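Local coordinates for protein D-alanine--D-alanine ligase (Coxiella burnetii, PDB 3TQT) that catalyses the ATP-dependent joining of two D-alanines into the D-alanyl-D-alanine dipeptide used to build the peptidoglycan of the bacterial cell wall, at residues 136-141 / 317-322; 143-148 / 218-223; 147-150 / 154-157. All blocks are in the same frame, centred on the assembly; numbering follows the deposited sequence.

Contact 1. Residues 136-141 / 317-322; sequences AVCMEK and INTIPG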
loop_
_atom_site.group_PDB
_atom_site.type_symbol
_atom_site.label_atom_id
_atom_site.label_comp_id
_atom_site.label_asym_id
_atom_site.label_seq_id
_atom_site.Cartn_x
_atom_site.Cartn_y
_atom_site.Cartn_z
ATOM N N ALA A 136 0.078 3.916 1.733
ATOM C CA ALA A 136 1.036 4.002 0.630
ATOM C C ALA A 136 0.779 5.250 -0.184
ATOM O O ALA A 136 1.705 5.971 -0.546
ATOM C CB ALA A 136 0.974 2.759 -0.238
ATOM N N VAL A 137 -0.486 5.525 -0.462
ATOM C CA VAL A 137 -0.827 6.735 -1.197
ATOM C C VAL A 137 -0.412 8.020 -0.457
ATOM O O VAL A 137 0.095 8.961 -1.069
ATOM C CB VAL A 137 -2.328 6.782 -1.549
ATOM C CG1 VAL A 137 -2.727 8.165 -2.048
ATOM C CG2 VAL A 137 -2.648 5.727 -2.596
ATOM N N CYS A 138 -0.620 8.054 0.850
ATOM C CA CYS A 138 -0.322 9.251 1.629
ATOM C C CYS A 138 1.172 9.395 1.920
ATOM O O CYS A 138 1.677 10.506 2.109
ATOM C CB CYS A 138 -1.121 9.252 2.933
ATOM S SG CYS A 138 -2.885 9.510 2.697
ATOM N N MET A 139 1.869 8.268 1.961
ATOM C CA MET A 139 3.302 8.255 2.256
ATOM C C MET A 139 4.118 8.864 1.120
ATOM O O MET A 139 5.107 9.559 1.355
ATOM C CB MET A 139 3.767 6.819 2.500
ATOM C CG MET A 139 5.218 6.692 2.863
ATOM S SD MET A 139 5.457 7.005 4.616
ATOM C CE MET A 139 7.239 6.853 4.737
ATOM N N GLU A 140 3.707 8.598 -0.112
ATOM C CA GLU A 140 4.393 9.137 -1.281
ATOM C C GLU A 140 3.681 10.432 -1.652
ATOM O O GLU A 140 2.620 10.418 -2.265
ATOM C CB GLU A 140 4.346 8.164 -2.454
ATOM C CG GLU A 140 4.653 6.724 -2.076
ATOM C CD GLU A 140 6.123 6.398 -2.182
ATOM O OE1 GLU A 140 6.798 6.977 -3.059
ATOM O OE2 GLU A 140 6.607 5.564 -1.390
ATOM N N LYS A 141 4.284 11.545 -1.268
ATOM C CA LYS A 141 3.623 12.845 -1.306
ATOM C C LYS A 141 3.206 13.270 -2.698
ATOM O O LYS A 141 2.196 13.963 -2.854
ATOM C CB LYS A 141 4.518 13.905 -0.652
ATOM C CG LYS A 141 4.814 13.586 0.815
ATOM C CD LYS A 141 5.635 14.684 1.468
ATOM C CE LYS A 141 7.107 14.569 1.106
ATOM N NZ LYS A 141 7.783 13.499 1.887
ATOM N N ILE A 317 -0.755 14.692 3.546
ATOM C CA ILE A 317 -1.625 13.966 4.484
ATOM C C ILE A 317 -0.769 12.978 5.258
ATOM O O ILE A 317 -0.100 12.139 4.665
ATOM C CB ILE A 317 -2.735 13.190 3.737
ATOM C CG1 ILE A 317 -3.489 14.155 2.810
ATOM C CG2 ILE A 317 -3.692 12.487 4.756
ATOM C CD1 ILE A 317 -4.541 13.498 1.949
ATOM N N ASN A 318 -0.792 13.085 6.578
ATOM C CA ASN A 318 0.032 12.251 7.441
ATOM C C ASN A 318 -0.856 11.269 8.161
ATOM O O ASN A 318 -1.718 11.689 8.933
ATOM C CB ASN A 318 0.713 13.115 8.495
ATOM C CG ASN A 318 1.581 14.165 7.890
ATOM O OD1 ASN A 318 2.723 13.898 7.521
ATOM N ND2 ASN A 318 1.043 15.371 7.754
ATOM N N THR A 319 -0.633 9.975 7.937
ATOM C CA THR A 319 -1.545 8.960 8.463
ATOM C C THR A 319 -1.096 8.432 9.824
ATOM O O THR A 319 -1.890 7.874 10.561
ATOM C CB THR A 319 -1.683 7.761 7.497
ATOM O OG1 THR A 319 -0.389 7.210 7.274
ATOM C CG2 THR A 319 -2.281 8.210 6.136
ATOM N N ILE A 320 0.173 8.612 10.160
ATOM C CA ILE A 320 0.594 8.345 11.537
ATOM C C ILE A 320 1.294 9.599 12.056
ATOM O O ILE A 320 2.518 9.661 12.150
ATOM C CB ILE A 320 1.472 7.066 11.680
ATOM C CG1 ILE A 320 0.871 5.896 10.883
ATOM C CG2 ILE A 320 1.653 6.666 13.163
ATOM C CD1 ILE A 320 -0.396 5.285 11.477
ATOM N N PRO A 321 0.501 10.627 12.359
ATOM C CA PRO A 321 1.050 11.889 12.852
ATOM C C PRO A 321 1.609 11.696 14.247
ATOM O O PRO A 321 1.238 10.722 14.908
ATOM C CB PRO A 321 -0.173 12.794 12.905
ATOM C CG PRO A 321 -1.313 11.878 13.095
ATOM C CD PRO A 321 -0.971 10.630 12.338
ATOM N N GLY A 322 2.490 12.597 14.677
ATOM C CA GLY A 322 2.990 12.566 16.037
ATOM C C GLY A 322 1.827 12.486 17.002
ATOM O O GLY A 322 0.768 13.061 16.755
HETATM O O HOH W 1 0.993 13.130 1.780
#
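C138, in the last turn of helix 132-139, fits its small side chain against I317 and T319, where strand 312-318 runs out into a loop. Here apolar groups pack directly: CB of C138 lies 3.6 Å from CG2 of T319, and SG of C138 reaches CG2 of I317 at 3.7 Å. The sulfur is turned anti to the carbonyl carbon (chi1 -70°), which brings it alongside both methyls. A cysteine suits this buried place, being compact and only weakly polar, and the two beta-branched residues offer it methyl groups close to their own backbone. Strand 312-318 is outermost within the chain in the five-stranded antiparallel sheet of the ATP-grasp part of the ligase, and its end carries N318, predicted to bind one of the two magnesium ions; the side chain of N318 starts off away from the helix. On the backbone side a water makes the link instead. It is hydrogen-bonded to O of C138 at 2.7 Å and accepts from N of I317 at 2.9 Å, joining the helix end to the strand where no direct hydrogen bond links the two segments.

Contact 2. Residues 143-148 / 218-223; sequences LTKTVL and RLMVEP
K145 reaches out from helix 141-150 to E222 of strand 219-223, its NZ 2.6 Å from OE2 of E222 in a salt bridge that is also a hydrogen bond. The lysine chain is extended beyond CG, with chi2, chi3 and chi4 all near 180°, so that it spans the gap between helix and strand at nearly full length. E222 is stretched out as well, and the two side chains meet at a slant. The ammonium does not approach in the carboxylate plane: it sits above it, 65° out of plane as seen from OE2. The glutamate's other oxygen, OE1, is taken by K186 in a second salt bridge, while NZ of K145 also donates to O of V156 and to OD1 of N315. Three oxygens thus grip the buried ammonium, and K145 and K186 each pair with a different oxygen of the carboxylate.

M220, two residues earlier on the same side of the strand, lies across the lysine at about a right angle. Its chain bends at chi3 (-60°) and brings the CE methyl to 4.1 Å from CD of K145, a loose apolar contact with the lysine's methylene part. A flexible methionine suits a place beside such a chain, whose shaft is greasy and whose tip is charged.

Strand 219-223 belongs to the four-stranded antiparallel sheet of the ATP-grasp fold, between strands 159-161 and 183-187, and falls within the predicted ATP-binding region. Helix 141-150 packs through L148 on strand 312-318 and helix 277-293, while L143 and V147 meet the second subunit.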
loop_
_atom_site.group_PDB
_atom_site.type_symbol
_atom_site.label_atom_id
_atom_site.label_comp_id
_atom_site.label_asym_id
_atom_site.label_seq_id
_atom_site.Cartn_x
_atom_site.Cartn_y
_atom_site.Cartn_z
ATOM N N LEU A 143 2.373 11.086 -5.116
ATOM C CA LEU A 143 1.221 10.228 -5.404
ATOM C C LEU A 143 -0.025 10.782 -4.712
ATOM O O LEU A 143 -1.103 10.814 -5.301
ATOM C CB LEU A 143 1.492 8.783 -4.965
ATOM C CG LEU A 143 0.354 7.774 -5.117
ATOM C CD1 LEU A 143 -0.143 7.729 -6.570
ATOM C CD2 LEU A 143 0.813 6.394 -4.625
ATOM N N THR A 144 0.125 11.226 -3.468
ATOM C CA THR A 144 -0.986 11.843 -2.745
ATOM C C THR A 144 -1.556 12.998 -3.557
ATOM O O THR A 144 -2.764 13.089 -3.781
ATOM C CB THR A 144 -0.547 12.440 -1.381
ATOM O OG1 THR A 144 0.340 11.544 -0.710
ATOM C CG2 THR A 144 -1.767 12.698 -0.507
ATOM N N LYS A 145 -0.673 13.884 -4.005
ATOM C CA LYS A 145 -1.117 15.052 -4.754
ATOM C C LYS A 145 -1.754 14.679 -6.078
ATOM O O LYS A 145 -2.687 15.343 -6.527
ATOM C CB LYS A 145 0.033 16.035 -4.962
ATOM C CG LYS A 145 0.357 16.818 -3.701
ATOM C CD LYS A 145 1.553 17.723 -3.934
ATOM C CE LYS A 145 1.885 18.493 -2.677
ATOM N NZ LYS A 145 2.805 19.589 -3.025
ATOM N N THR A 146 -1.269 13.604 -6.691
ATOM C CA THR A 146 -1.836 13.153 -7.949
ATOM C C THR A 146 -3.299 12.799 -7.718
ATOM O O THR A 146 -4.183 13.198 -8.479
ATOM C CB THR A 146 -1.107 11.899 -8.460
ATOM O OG1 THR A 146 0.239 12.243 -8.797
ATOM C CG2 THR A 146 -1.806 11.329 -9.694
ATOM N N VAL A 147 -3.547 12.043 -6.658
ATOM C CA VAL A 147 -4.892 11.578 -6.372
ATOM C C VAL A 147 -5.775 12.760 -5.971
ATOM O O VAL A 147 -6.910 12.883 -6.439
ATOM C CB VAL A 147 -4.874 10.479 -5.297
ATOM C CG1 VAL A 147 -6.277 10.177 -4.822
ATOM C CG2 VAL A 147 -4.181 9.220 -5.854
ATOM N N LEU A 148 -5.242 13.649 -5.132
ATOM C CA LEU A 148 -6.006 14.813 -4.694
ATOM C C LEU A 148 -6.369 15.703 -5.864
ATOM O O LEU A 148 -7.527 16.093 -6.030
ATOM C CB LEU A 148 -5.233 15.620 -3.653
ATOM C CG LEU A 148 -5.037 14.870 -2.329
ATOM C CD1 LEU A 148 -4.180 15.699 -1.366
ATOM C CD2 LEU A 148 -6.391 14.527 -1.727
ATOM N N ARG A 218 12.794 8.485 -5.656
ATOM C CA ARG A 218 11.992 9.419 -6.416
ATOM C C ARG A 218 11.902 10.695 -5.617
ATOM O O ARG A 218 11.880 10.672 -4.391
ATOM C CB ARG A 218 10.598 8.849 -6.667
ATOM C CG ARG A 218 9.858 9.487 -7.828
ATOM C CD ARG A 218 8.581 8.679 -8.174
ATOM N NE ARG A 218 7.530 8.868 -7.177
ATOM C CZ ARG A 218 7.098 7.928 -6.345
ATOM N NH1 ARG A 218 7.617 6.696 -6.381
ATOM N NH2 ARG A 218 6.134 8.213 -5.481
ATOM N N LEU A 219 11.893 11.821 -6.301
ATOM C CA LEU A 219 11.796 13.068 -5.579
ATOM C C LEU A 219 10.744 13.940 -6.220
ATOM O O LEU A 219 10.244 13.649 -7.308
ATOM C CB LEU A 219 13.150 13.782 -5.536
ATOM C CG LEU A 219 13.781 14.280 -6.831
ATOM C CD1 LEU A 219 13.098 15.556 -7.331
ATOM C CD2 LEU A 219 15.268 14.541 -6.585
ATOM N N MET A 220 10.413 15.016 -5.529
ATOM C CA MET A 220 9.504 15.986 -6.068
ATOM C C MET A 220 10.077 17.359 -5.812
ATOM O O MET A 220 10.686 17.623 -4.770
ATOM C CB MET A 220 8.121 15.845 -5.430
ATOM C CG MET A 220 8.103 15.965 -3.918
ATOM S SD MET A 220 6.633 15.163 -3.252
ATOM C CE MET A 220 5.345 16.115 -4.061
ATOM N N VAL A 221 9.888 18.223 -6.791
ATOM C CA VAL A 221 10.281 19.608 -6.671
ATOM C C VAL A 221 9.003 20.391 -6.448
ATOM O O VAL A 221 7.972 20.105 -7.076
ATOM C CB VAL A 221 10.991 20.080 -7.950
ATOM C CG1 VAL A 221 11.533 21.507 -7.780
ATOM C CG2 VAL A 221 12.120 19.110 -8.318
ATOM N N GLU A 222 9.068 21.360 -5.543
ATOM C CA GLU A 222 7.917 22.195 -5.231
ATOM C C GLU A 222 8.319 23.650 -5.182
ATOM O O GLU A 222 9.445 23.979 -4.814
ATOM C CB GLU A 222 7.301 21.789 -3.883
ATOM C CG GLU A 222 6.574 20.448 -3.925
ATOM C CD GLU A 222 6.082 19.996 -2.548
ATOM O OE1 GLU A 222 6.457 20.624 -1.543
ATOM O OE2 GLU A 222 5.322 19.007 -2.479
ATOM N N PRO A 223 7.400 24.538 -5.552
ATOM C CA PRO A 223 7.712 25.958 -5.396
ATOM C C PRO A 223 7.673 26.314 -3.924
ATOM O O PRO A 223 6.839 25.775 -3.202
ATOM C CB PRO A 223 6.531 26.626 -6.086
ATOM C CG PRO A 223 5.400 25.663 -5.821
ATOM C CD PRO A 223 6.025 24.326 -6.027
#

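Contact 3. Residues 147-150 / 154-157; sequences VLRA and PVVD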
loop_
_atom_site.group_PDB
_atom_site.type_symbol
_atom_site.label_atom_id
_atom_site.label_comp_id
_atom_site.label_asym_id
_atom_site.label_seq_id
_atom_site.Cartn_x
_atom_site.Cartn_y
_atom_site.Cartn_z
ATOM N N VAL A 147 -3.547 12.043 -6.658
ATOM C CA VAL A 147 -4.892 11.578 -6.372
ATOM C C VAL A 147 -5.775 12.760 -5.971
ATOM O O VAL A 147 -6.910 12.883 -6.439
ATOM C CB VAL A 147 -4.874 10.479 -5.297
ATOM C CG1 VAL A 147 -6.277 10.177 -4.822
ATOM C CG2 VAL A 147 -4.181 9.220 -5.854
ATOM N N LEU A 148 -5.242 13.649 -5.132
ATOM C CA LEU A 148 -6.006 14.813 -4.694
ATOM C C LEU A 148 -6.369 15.703 -5.864
ATOM O O LEU A 148 -7.527 16.093 -6.030
ATOM C CB LEU A 148 -5.233 15.620 -3.653
ATOM C CG LEU A 148 -5.037 14.870 -2.329
ATOM C CD1 LEU A 148 -4.180 15.699 -1.366
ATOM C CD2 LEU A 148 -6.391 14.527 -1.727
ATOM N N ARG A 149 -5.378 16.025 -6.683
ATOM C CA ARG A 149 -5.630 16.943 -7.784
ATOM C C ARG A 149 -6.597 16.343 -8.802
ATOM O O ARG A 149 -7.452 17.043 -9.337
ATOM C CB ARG A 149 -4.329 17.349 -8.464
ATOM C CG ARG A 149 -4.552 18.271 -9.621
ATOM C CD ARG A 149 -3.517 18.024 -10.686
ATOM N NE ARG A 149 -2.316 18.854 -10.605
ATOM C CZ ARG A 149 -2.122 19.889 -9.794
ATOM N NH1 ARG A 149 -3.051 20.268 -8.941
ATOM N NH2 ARG A 149 -0.976 20.556 -9.852
ATOM N N ALA A 150 -6.468 15.044 -9.055
ATOM C CA ALA A 150 -7.377 14.358 -9.966
ATOM C C ALA A 150 -8.807 14.491 -9.481
ATOM O O ALA A 150 -9.736 14.555 -10.277
ATOM C CB ALA A 150 -6.998 12.892 -10.094
ATOM N N PRO A 154 -7.443 21.231 -4.256
ATOM C CA PRO A 154 -6.358 22.192 -4.495
ATOM C C PRO A 154 -5.107 21.726 -3.772
ATOM O O PRO A 154 -5.187 21.490 -2.567
ATOM C CB PRO A 154 -6.870 23.480 -3.841
ATOM C CG PRO A 154 -8.340 23.250 -3.598
ATOM C CD PRO A 154 -8.503 21.780 -3.397
ATOM N N VAL A 155 -3.991 21.564 -4.481
ATOM C CA VAL A 155 -2.739 21.199 -3.816
ATOM C C VAL A 155 -1.598 22.120 -4.241
ATOM O O VAL A 155 -1.650 22.756 -5.293
ATOM C CB VAL A 155 -2.327 19.731 -4.109
ATOM C CG1 VAL A 155 -3.454 18.786 -3.731
ATOM C CG2 VAL A 155 -1.983 19.575 -5.575
ATOM N N VAL A 156 -0.578 22.201 -3.400
ATOM C CA VAL A 156 0.664 22.856 -3.775
ATOM C C VAL A 156 1.231 22.095 -4.965
ATOM O O VAL A 156 1.329 20.869 -4.931
ATOM C CB VAL A 156 1.669 22.833 -2.616
ATOM C CG1 VAL A 156 3.007 23.435 -3.058
ATOM C CG2 VAL A 156 1.101 23.593 -1.413
ATOM N N ASP A 157 1.586 22.813 -6.025
ATOM C CA ASP A 157 2.035 22.147 -7.235
ATOM C C ASP A 157 3.349 21.432 -6.980
ATOM O O ASP A 157 4.051 21.727 -6.012
ATOM C CB ASP A 157 2.161 23.118 -8.414
ATOM C CG ASP A 157 2.220 22.390 -9.764
ATOM O OD1 ASP A 157 1.756 21.222 -9.846
ATOM O OD2 ASP A 157 2.730 22.974 -10.746
#
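R149 and D157 form the polar part of this contact, a salt bridge in which NH2 of R149 lies 2.8 Å from OD1 of D157. The carboxylate comes to the edge of the guanidinium, near its plane, yet the two flat groups are turned 42° against each other. CG of the arginine leaves anti to its own backbone N (chi1 179°), and bends at chi2 and chi3 then bring the guanidinium over to the loop. The other carboxylate oxygen, OD2, accepts a hydrogen bond from NE1 of W178, a residue of the predicted ATP-binding region, so the aspartate is held through both oxygens. A long, bendable arginine suits the exposed flank of the helix, from which it can reach across to this acid.

Segment 154-157 is the linker by which the chain, after leaving helix 141-150, doubles back toward strand 159-161 of the ATP-grasp fold; on the way P154 and V156 make backbone hydrogen bonds to V314.

The apolar contact is made by V155, whose CG1 packs 3.6 Å from CB of L148, on the buried side of the helix and at an oblique angle. The valine's second methyl meets a charged group instead: CG2 of V155 lies 3.6 Å from NH1 of R149, whose side chain crosses the valine at about a right angle.

After the N-terminal domain the chain enters helix 132-139 and then helix 141-150, which between them supply one side of all three contacts. Contact 3 closes the shortest loop, a tight return onto the end of helix 141-150. Contact 2 starts on the same helix and shares V147 and L148 with it, but closes after strand 159-161, helix 170-177, strands 183-187 and 196-199 and helix 202-212. Contact 1 encloses both, bringing the end of strand 312-318 back to helix 132-139. Helix 141-150 thus contacts strands of both the four-stranded and the five-stranded sheet. A salt bridge from E140 to R218 joins contacts 1 and 2, and O of D157 packs on P223 between contacts 2 and 3.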